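Local coordinates for protein fructokinase (Xylella fastidiosa Temecula1, PDB 3LJS) that probably phosphorylates fructose with ATP, as a fructokinase of the PfkB carbohydrate kinase family with a ribokinase-like fold, at residues 166-170 and 200-204; 230-236 and 258-262; 220-226 and 238-242. Residue numbers count along the deposited sequence, not the author numbering.

Contact 1 of 3, residues 166-170 and 200-204; sequences DLNFR and ELDYL. With PO4 (phosphate ion), chain C.
In the ribokinase-like fold of the PfkB kinases, ATP is received at the C-terminal ends of the central strands, and residues 166-170 form the loop that leaves strand 162-166 at this edge. Arg170 binds ATP in this protein, although no nucleotide occupies this chain. The loop meets residues 200-204 of helix 198-207, with Phe169 and Glu200 closest in register (CA-CA 7.2 Å) and 270 Å² buried. Asn168 takes a left-handed backbone conformation (phi/psi 52/46), turning the Phe169 amide toward the helix. There Glu200, with chi1 m and chi2 t, extends its carboxylate over the turn: Phe169 N donates to Glu200 OE2 at 2.8 Å. Glu200 OE1 accepts from Ser197 N just before the helix, and Glu200 probably corresponds to the glutamate of the family's N-X-X-E motif. A water accepts from Asn168 N at 2.9 Å and lies near Asp166 OD2 (2.8 Å) and Glu200 OE1 (2.5 Å), with too few protons for all the acceptors around it; a second links Phe169 O to Glu200 OE2. Arg170 NH1 bonds back to Phe169 O at 3.0 Å, beyond salt-bridge reach of Glu200 OE2 (4.3 Å). Beside this polar centre the Phe169 ring (chi1 t) leans obliquely on Tyr203 (also t), centroids 5.2 Å apart and planes at 44°, while Leu167 CD2 reaches Leu204 CD1 at 4.3 Å. The far side of the turn holds a phosphate ion, probably from the crystallisation liquor: Arg170 NH2 makes a weak 3.2 Å bond to its O3, and Asn168 ND2 donates to its O2 at 2.7 Å.

Contact 2 of 3, residues 230-236 and 258-262; sequences TDAAGPV and NAAGD
Thr230 ends strand 226-230 in an extended conformation (phi/psi -95/146), its chi1 p rotamer placing CG2 3.6 Å from Ala260 CB. Asp231 remains extended and its CA-CB bond points away from 258-262, but its carbonyl faces the other loop, with Asp231 O 3.5 Å from Ala259 CB. The backbone is helical at Ala232 (-50/-43) and departs from this at Ala233 (-58/-85); both methyls point away and the carbonyls meet the partner: Ala232 O lies 3.8 Å from Ala259 CB, and Ala233 O only 3.0 Å from Asn258 CB. Gly234 (-175/-27) completes the reversal and marks the closest backbone approach, 4.8 Å from its CA to that of Ala259. Beyond Pro235, Val236 (chi1 t) sets CG2 3.8 Å from Ala260 CB, so the Ala260 methyl packs against both Thr230 and Val236, whose CG2 atoms lie side by side. The facing segment, which follows the unmodelled residues 255-257, has Asn258 at chi1 m, polyproline-II-like Ala259 and Ala260 (-66/135 and -55/121), and Gly261 (-116/-145) as N-cap of helix 262-275. The segments bury 263 Å² by van der Waals contact, without direct hydrogen bonds between them. Lys195, from the neighbouring strand, bonds to Ala260 O and packs on Thr230. Thr230, Asp231, Gly261 and Lys195 all bind ATP in this protein, and the Ala-Ala-Gly-Asp run at 259-262 corresponds to the GAGD signature of PfkB kinases, with Ala259 in place of its first glycine; in relatives this turn forms the anion hole at the helix N-terminus, and probably does so here.

Contact 3 of 3, residues 220-226 and 238-242; sequences WQGRAQL and WYTRT
Arg241, which has 143 Å² covered, reaches across the turn that leads from helix 212-220 into strand 226-230. With chi1 m and chi2 and chi3 both t, it is nearly extended, and its guanidinium binds backbone carbonyls: Arg241 NE and NH2 share Ala224 O at 2.9 and 2.8 Å, while NH2 also donates to Gly222 O at 2.9 Å. A water joins Arg241 NH1 to Gly222 O. Trp220 (chi1 m) lies beneath the aliphatic part; Arg241 CG stands 3.9 Å from the centroid of its six-membered ring in a CH-pi contact, and Trp220 CZ2 comes within 3.4 Å of Thr240 O. Gln225 places NE2 over one guanidinium face, 3.5 Å from Arg241 CZ, and Gln225 O shares a water with Arg241 N. Leu226 and Thr240 are nearest in register, CA-CA 4.8 Å. Thr240 OG1 accepts from Thr242 N at 3.2 Å, an ST turn, and also from Ala243 N, at the end of the antiparallel beta-hairpin 226-230/237-240 of the ribokinase-like sheet.

How the contacts relate
The three contacts follow the central sheet from the nucleotide site to its periphery. Contacts 1 and 2 both belong to the ATP-binding region and touch each other, Asn168 ND2 lying 4.0 Å from Asp262 OD1. Contact 3 lies farther from the chain centre, about 20 Å from contact 2 between centres, yet both hold the hairpin of strands 226-230 and 237-240, at its opposite ends. Contact 1 is the most buried (three of seven touching residues, one exposed), contact 2 the most exposed (four of nine), and contact 3, though farthest out, has four of ten buried. A carboxylate and waters organise contact 1, small side chains and carbonyls meet in contact 2, and one arginine dominates contact 3.

Contact 1 of 3, residues 166-170 and 200-204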
loop_
_atom_site.group_PDB
_atom_site.type_symbol
_atom_site.label_atom_id
_atom_site.label_comp_id
_atom_site.label_asym_id
_atom_site.label_seq_id
_atom_site.Cartn_x
_atom_site.Cartn_y
_atom_site.Cartn_z
ATOM N N ASP B 166 3.463 -26.080 0.581
ATOM C CA ASP B 166 4.805 -25.512 0.450
ATOM C C ASP B 166 4.851 -24.474 1.571
ATOM O O ASP B 166 4.197 -23.435 1.484
ATOM C CB ASP B 166 4.971 -24.839 -0.919
ATOM C CG ASP B 166 6.368 -24.268 -1.134
ATOM O OD1 ASP B 166 6.608 -23.684 -2.213
ATOM O OD2 ASP B 166 7.229 -24.396 -0.234
ATOM N N LEU B 167 5.606 -24.766 2.625
ATOM C CA LEU B 167 5.679 -23.875 3.781
ATOM C C LEU B 167 5.779 -22.416 3.368
ATOM O O LEU B 167 4.900 -21.609 3.695
ATOM C CB LEU B 167 6.857 -24.260 4.683
ATOM C CG LEU B 167 6.608 -24.022 6.178
ATOM C CD1 LEU B 167 5.421 -24.855 6.626
ATOM C CD2 LEU B 167 7.838 -24.391 6.990
ATOM N N ASN B 168 6.845 -22.070 2.653
ATOM C CA ASN B 168 7.015 -20.701 2.190
ATOM C C ASN B 168 6.868 -19.744 3.379
ATOM O O ASN B 168 6.185 -18.720 3.298
ATOM C CB ASN B 168 5.948 -20.406 1.135
ATOM C CG ASN B 168 6.374 -19.340 0.164
ATOM O OD1 ASN B 168 5.964 -18.180 0.272
ATOM N ND2 ASN B 168 7.213 -19.720 -0.794
ATOM N N PHE B 169 7.525 -20.091 4.480
ATOM C CA PHE B 169 7.462 -19.309 5.711
ATOM C C PHE B 169 8.108 -17.925 5.613
ATOM O O PHE B 169 9.296 -17.795 5.321
ATOM C CB PHE B 169 8.102 -20.116 6.846
ATOM C CG PHE B 169 7.906 -19.522 8.211
ATOM C CD1 PHE B 169 6.705 -18.917 8.562
ATOM C CD2 PHE B 169 8.921 -19.600 9.164
ATOM C CE1 PHE B 169 6.514 -18.394 9.846
ATOM C CE2 PHE B 169 8.744 -19.083 10.450
ATOM C CZ PHE B 169 7.540 -18.479 10.792
ATOM N N ARG B 170 7.305 -16.896 5.867
ATOM C CA ARG B 170 7.768 -15.513 5.827
ATOM C C ARG B 170 7.387 -14.853 7.154
ATOM O O ARG B 170 6.311 -14.260 7.281
ATOM C CB ARG B 170 7.113 -14.781 4.658
ATOM C CG ARG B 170 7.425 -15.396 3.299
ATOM C CD ARG B 170 8.889 -15.217 2.925
ATOM N NE ARG B 170 9.193 -15.778 1.609
ATOM C CZ ARG B 170 9.456 -17.061 1.375
ATOM N NH1 ARG B 170 9.462 -17.937 2.371
ATOM N NH2 ARG B 170 9.712 -17.469 0.138
ATOM N N GLU B 200 13.827 -23.708 7.003
ATOM C CA GLU B 200 12.562 -24.041 7.647
ATOM C C GLU B 200 12.676 -25.374 8.382
ATOM O O GLU B 200 12.074 -25.564 9.440
ATOM C CB GLU B 200 11.437 -24.075 6.609
ATOM C CG GLU B 200 11.218 -22.722 5.932
ATOM C CD GLU B 200 10.300 -22.800 4.729
ATOM O OE1 GLU B 200 10.167 -23.896 4.152
ATOM O OE2 GLU B 200 9.723 -21.762 4.347
ATOM N N LEU B 201 13.465 -26.291 7.829
ATOM C CA LEU B 201 13.666 -27.590 8.460
ATOM C C LEU B 201 14.396 -27.360 9.789
ATOM O O LEU B 201 14.077 -27.987 10.801
ATOM C CB LEU B 201 14.489 -28.499 7.541
ATOM C CG LEU B 201 14.858 -29.904 8.032
ATOM C CD1 LEU B 201 13.611 -30.652 8.483
ATOM C CD2 LEU B 201 15.564 -30.661 6.910
ATOM N N ASP B 202 15.363 -26.445 9.782
ATOM C CA ASP B 202 16.116 -26.128 10.991
ATOM C C ASP B 202 15.190 -25.470 12.006
ATOM O O ASP B 202 15.220 -25.797 13.192
ATOM C CB ASP B 202 17.286 -25.194 10.668
ATOM C CG ASP B 202 18.331 -25.853 9.787
ATOM O OD1 ASP B 202 18.637 -27.042 10.024
ATOM O OD2 ASP B 202 18.854 -25.183 8.867
ATOM N N TYR B 203 14.368 -24.543 11.528
ATOM C CA TYR B 203 13.412 -23.846 12.381
ATOM C C TYR B 203 12.518 -24.863 13.081
ATOM O O TYR B 203 12.342 -24.821 14.299
ATOM C CB TYR B 203 12.545 -22.903 11.540
ATOM C CG TYR B 203 11.325 -22.381 12.269
ATOM C CD1 TYR B 203 11.421 -21.317 13.166
ATOM C CD2 TYR B 203 10.077 -22.977 12.087
ATOM C CE1 TYR B 203 10.303 -20.862 13.866
ATOM C CE2 TYR B 203 8.956 -22.533 12.782
ATOM C CZ TYR B 203 9.075 -21.478 13.669
ATOM O OH TYR B 203 7.968 -21.052 14.363
ATOM N N LEU B 204 11.953 -25.778 12.299
ATOM C CA LEU B 204 11.069 -26.802 12.841
ATOM C C LEU B 204 11.785 -27.709 13.836
ATOM O O LEU B 204 11.206 -28.115 14.847
ATOM C CB LEU B 204 10.471 -27.632 11.697
ATOM C CG LEU B 204 9.517 -26.843 10.794
ATOM C CD1 LEU B 204 9.203 -27.626 9.531
ATOM C CD2 LEU B 204 8.244 -26.526 11.573
HETATM P P PO4 C . 7.605 -16.740 -3.263
HETATM O O1 PO4 C . 8.821 -16.424 -4.056
HETATM O O2 PO4 C . 7.508 -18.209 -3.070
HETATM O O3 PO4 C . 7.691 -16.070 -1.938
HETATM O O4 PO4 C . 6.401 -16.255 -3.987
HETATM O O HOH W 1 9.004 -23.869 1.910
HETATM O O HOH W 2 11.199 -19.725 5.494
HETATM O O HOH W 3 10.625 -21.026 1.619
#

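Contact 2 of 3, residues 230-236 and 258-262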
loop_
_atom_site.group_PDB
_atom_site.type_symbol
_atom_site.label_atom_id
_atom_site.label_comp_id
_atom_site.label_asym_id
_atom_site.label_seq_id
_atom_site.Cartn_x
_atom_site.Cartn_y
_atom_site.Cartn_z
ATOM N N THR B 230 14.563 -28.028 0.112
ATOM C CA THR B 230 15.388 -27.227 -0.785
ATOM C C THR B 230 16.573 -26.593 -0.058
ATOM O O THR B 230 16.488 -26.236 1.120
ATOM C CB THR B 230 14.570 -26.095 -1.452
ATOM O OG1 THR B 230 14.009 -25.242 -0.445
ATOM C CG2 THR B 230 13.445 -26.679 -2.294
ATOM N N ASP B 231 17.682 -26.469 -0.773
ATOM C CA ASP B 231 18.894 -25.871 -0.232
ATOM C C ASP B 231 19.068 -24.517 -0.903
ATOM O O ASP B 231 18.750 -24.358 -2.086
ATOM C CB ASP B 231 20.108 -26.758 -0.536
ATOM C CG ASP B 231 20.451 -27.705 0.607
ATOM O OD1 ASP B 231 19.526 -28.258 1.240
ATOM O OD2 ASP B 231 21.657 -27.906 0.866
ATOM N N ALA B 232 19.560 -23.541 -0.145
ATOM C CA ALA B 232 19.784 -22.199 -0.675
ATOM C C ALA B 232 20.559 -22.320 -1.979
ATOM O O ALA B 232 20.252 -21.646 -2.962
ATOM C CB ALA B 232 20.569 -21.365 0.329
ATOM N N ALA B 233 21.565 -23.190 -1.976
ATOM C CA ALA B 233 22.370 -23.422 -3.165
ATOM C C ALA B 233 21.433 -23.883 -4.278
ATOM O O ALA B 233 20.963 -23.068 -5.072
ATOM C CB ALA B 233 23.427 -24.485 -2.887
ATOM N N GLY B 234 21.144 -25.182 -4.326
ATOM C CA GLY B 234 20.255 -25.682 -5.360
ATOM C C GLY B 234 19.855 -27.150 -5.333
ATOM O O GLY B 234 18.784 -27.480 -5.841
ATOM N N PRO B 235 20.671 -28.060 -4.768
ATOM C CA PRO B 235 20.314 -29.488 -4.732
ATOM C C PRO B 235 19.096 -29.808 -3.861
ATOM O O PRO B 235 19.141 -29.637 -2.645
ATOM C CB PRO B 235 21.582 -30.148 -4.190
ATOM C CG PRO B 235 22.665 -29.201 -4.599
ATOM C CD PRO B 235 22.050 -27.866 -4.294
ATOM N N VAL B 236 18.017 -30.278 -4.477
ATOM C CA VAL B 236 16.814 -30.611 -3.721
ATOM C C VAL B 236 16.817 -32.076 -3.291
ATOM O O VAL B 236 17.088 -32.970 -4.092
ATOM C CB VAL B 236 15.538 -30.329 -4.546
ATOM C CG1 VAL B 236 14.304 -30.745 -3.762
ATOM C CG2 VAL B 236 15.467 -28.847 -4.893
ATOM N N ASN B 258 18.174 -19.754 -7.112
ATOM C CA ASN B 258 18.555 -21.088 -7.565
ATOM C C ASN B 258 17.760 -22.130 -6.790
ATOM O O ASN B 258 17.506 -23.232 -7.284
ATOM C CB ASN B 258 20.047 -21.323 -7.334
ATOM C CG ASN B 258 20.875 -20.076 -7.572
ATOM O OD1 ASN B 258 20.781 -19.444 -8.624
ATOM N ND2 ASN B 258 21.696 -19.718 -6.589
ATOM N N ALA B 259 17.384 -21.775 -5.566
ATOM C CA ALA B 259 16.605 -22.663 -4.713
ATOM C C ALA B 259 15.230 -22.855 -5.352
ATOM O O ALA B 259 14.608 -21.890 -5.800
ATOM C CB ALA B 259 16.461 -22.057 -3.316
ATOM N N ALA B 260 14.768 -24.102 -5.395
ATOM C CA ALA B 260 13.473 -24.433 -5.990
ATOM C C ALA B 260 12.320 -23.636 -5.378
ATOM O O ALA B 260 12.069 -23.713 -4.173
ATOM C CB ALA B 260 13.213 -25.919 -5.839
ATOM N N GLY B 261 11.613 -22.884 -6.219
ATOM C CA GLY B 261 10.505 -22.076 -5.741
ATOM C C GLY B 261 9.138 -22.451 -6.281
ATOM O O GLY B 261 8.846 -23.626 -6.519
ATOM N N ASP B 262 8.297 -21.445 -6.493
ATOM C CA ASP B 262 6.947 -21.690 -6.977
ATOM C C ASP B 262 6.852 -22.323 -8.358
ATOM O O ASP B 262 5.923 -23.085 -8.616
ATOM C CB ASP B 262 6.131 -20.399 -6.943
ATOM C CG ASP B 262 6.108 -19.767 -5.562
ATOM O OD1 ASP B 262 6.103 -20.515 -4.554
ATOM O OD2 ASP B 262 6.087 -18.528 -5.487
#

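Contact 3 of 3, residues 220-226 and 238-242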
loop_
_atom_site.group_PDB
_atom_site.type_symbol
_atom_site.label_atom_id
_atom_site.label_comp_id
_atom_site.label_asym_id
_atom_site.label_seq_id
_atom_site.Cartn_x
_atom_site.Cartn_y
_atom_site.Cartn_z
ATOM N N TRP B 220 5.817 -37.962 9.255
ATOM C CA TRP B 220 5.288 -39.290 8.955
ATOM C C TRP B 220 4.146 -39.680 9.901
ATOM O O TRP B 220 3.410 -40.633 9.632
ATOM C CB TRP B 220 6.407 -40.332 9.036
ATOM C CG TRP B 220 7.547 -40.146 8.054
ATOM C CD1 TRP B 220 8.809 -40.650 8.181
ATOM C CD2 TRP B 220 7.517 -39.464 6.786
ATOM N NE1 TRP B 220 9.565 -40.329 7.080
ATOM C CE2 TRP B 220 8.801 -39.601 6.208
ATOM C CE3 TRP B 220 6.534 -38.752 6.083
ATOM C CZ2 TRP B 220 9.128 -39.055 4.957
ATOM C CZ3 TRP B 220 6.863 -38.206 4.836
ATOM C CH2 TRP B 220 8.149 -38.362 4.291
ATOM N N GLN B 221 4.001 -38.942 11.003
ATOM C CA GLN B 221 2.932 -39.208 11.970
ATOM C C GLN B 221 1.605 -38.698 11.420
ATOM O O GLN B 221 0.535 -39.086 11.894
ATOM C CB GLN B 221 3.216 -38.510 13.304
ATOM C CG GLN B 221 4.475 -38.986 13.999
ATOM C CD GLN B 221 4.443 -40.476 14.276
ATOM O OE1 GLN B 221 3.616 -40.961 15.051
ATOM N NE2 GLN B 221 5.340 -41.214 13.634
ATOM N N GLY B 222 1.683 -37.817 10.428
ATOM C CA GLY B 222 0.478 -37.272 9.828
ATOM C C GLY B 222 0.146 -37.899 8.486
ATOM O O GLY B 222 0.288 -39.111 8.299
ATOM N N ARG B 223 -0.286 -37.065 7.545
ATOM C CA ARG B 223 -0.659 -37.510 6.205
ATOM C C ARG B 223 0.512 -37.568 5.208
ATOM O O ARG B 223 0.433 -38.262 4.199
ATOM C CB ARG B 223 -1.719 -36.565 5.617
ATOM C CG ARG B 223 -3.012 -36.413 6.412
ATOM C CD ARG B 223 -4.058 -37.411 5.940
ATOM N NE ARG B 223 -4.131 -37.455 4.482
ATOM C CZ ARG B 223 -4.649 -38.466 3.794
ATOM N NH1 ARG B 223 -5.151 -39.518 4.430
ATOM N NH2 ARG B 223 -4.632 -38.446 2.468
ATOM N N ALA B 224 1.586 -36.833 5.491
ATOM C CA ALA B 224 2.740 -36.748 4.595
ATOM C C ALA B 224 3.301 -38.058 4.039
ATOM O O ALA B 224 3.608 -38.984 4.782
ATOM C CB ALA B 224 3.862 -35.963 5.276
ATOM N N GLN B 225 3.460 -38.109 2.721
ATOM C CA GLN B 225 4.008 -39.290 2.057
ATOM C C GLN B 225 5.265 -38.908 1.279
ATOM O O GLN B 225 6.099 -39.757 0.967
ATOM C CB GLN B 225 2.971 -39.893 1.100
ATOM C CG GLN B 225 1.752 -40.517 1.780
ATOM C CD GLN B 225 2.092 -41.756 2.602
ATOM O OE1 GLN B 225 3.091 -42.435 2.348
ATOM N NE2 GLN B 225 1.249 -42.066 3.580
ATOM N N LEU B 226 5.402 -37.622 0.969
ATOM C CA LEU B 226 6.562 -37.137 0.222
ATOM C C LEU B 226 7.026 -35.791 0.760
ATOM O O LEU B 226 6.220 -34.878 0.930
ATOM C CB LEU B 226 6.213 -36.980 -1.258
ATOM C CG LEU B 226 7.293 -36.335 -2.138
ATOM C CD1 LEU B 226 8.490 -37.272 -2.278
ATOM C CD2 LEU B 226 6.705 -36.026 -3.510
ATOM N N TRP B 238 14.739 -35.341 -1.583
ATOM C CA TRP B 238 13.381 -35.842 -1.422
ATOM C C TRP B 238 13.398 -37.000 -0.434
ATOM O O TRP B 238 14.395 -37.713 -0.321
ATOM C CB TRP B 238 12.790 -36.299 -2.762
ATOM C CG TRP B 238 13.521 -37.436 -3.426
ATOM C CD1 TRP B 238 14.458 -37.343 -4.414
ATOM C CD2 TRP B 238 13.350 -38.832 -3.164
ATOM N NE1 TRP B 238 14.879 -38.598 -4.789
ATOM C CE2 TRP B 238 14.216 -39.531 -4.035
ATOM C CE3 TRP B 238 12.550 -39.564 -2.276
ATOM C CZ2 TRP B 238 14.303 -40.930 -4.045
ATOM C CZ3 TRP B 238 12.637 -40.958 -2.287
ATOM C CH2 TRP B 238 13.509 -41.621 -3.165
ATOM N N TYR B 239 12.296 -37.165 0.291
ATOM C CA TYR B 239 12.157 -38.225 1.285
ATOM C C TYR B 239 10.748 -38.804 1.227
ATOM O O TYR B 239 9.781 -38.073 1.010
ATOM C CB TYR B 239 12.352 -37.673 2.697
ATOM C CG TYR B 239 13.661 -36.965 2.946
ATOM C CD1 TYR B 239 14.767 -37.655 3.444
ATOM C CD2 TYR B 239 13.791 -35.601 2.690
ATOM C CE1 TYR B 239 15.975 -36.995 3.684
ATOM C CE2 TYR B 239 14.990 -34.936 2.923
ATOM C CZ TYR B 239 16.075 -35.637 3.418
ATOM O OH TYR B 239 17.257 -34.974 3.636
ATOM N N THR B 240 10.644 -40.114 1.422
ATOM C CA THR B 240 9.352 -40.795 1.474
ATOM C C THR B 240 9.475 -41.649 2.722
ATOM O O THR B 240 10.532 -41.663 3.354
ATOM C CB THR B 240 9.102 -41.725 0.264
ATOM O OG1 THR B 240 10.086 -42.766 0.248
ATOM C CG2 THR B 240 9.156 -40.940 -1.033
ATOM N N ARG B 241 8.421 -42.364 3.090
ATOM C CA ARG B 241 8.509 -43.194 4.286
ATOM C C ARG B 241 9.388 -44.426 4.083
ATOM O O ARG B 241 9.691 -45.130 5.040
ATOM C CB ARG B 241 7.111 -43.620 4.746
ATOM C CG ARG B 241 6.223 -42.435 5.077
ATOM C CD ARG B 241 4.858 -42.847 5.600
ATOM N NE ARG B 241 4.027 -41.665 5.799
ATOM C CZ ARG B 241 2.954 -41.616 6.582
ATOM N NH1 ARG B 241 2.569 -42.695 7.257
ATOM N NH2 ARG B 241 2.266 -40.482 6.691
ATOM N N THR B 242 9.817 -44.672 2.848
ATOM C CA THR B 242 10.644 -45.843 2.559
ATOM C C THR B 242 12.054 -45.552 2.051
ATOM O O THR B 242 12.901 -46.446 2.036
ATOM C CB THR B 242 9.949 -46.768 1.534
ATOM O OG1 THR B 242 9.617 -46.022 0.356
ATOM C CG2 THR B 242 8.679 -47.367 2.126
HETATM O O HOH W 4 0.539 -41.767 9.499
HETATM O O HOH W 5 5.853 -42.223 1.507
#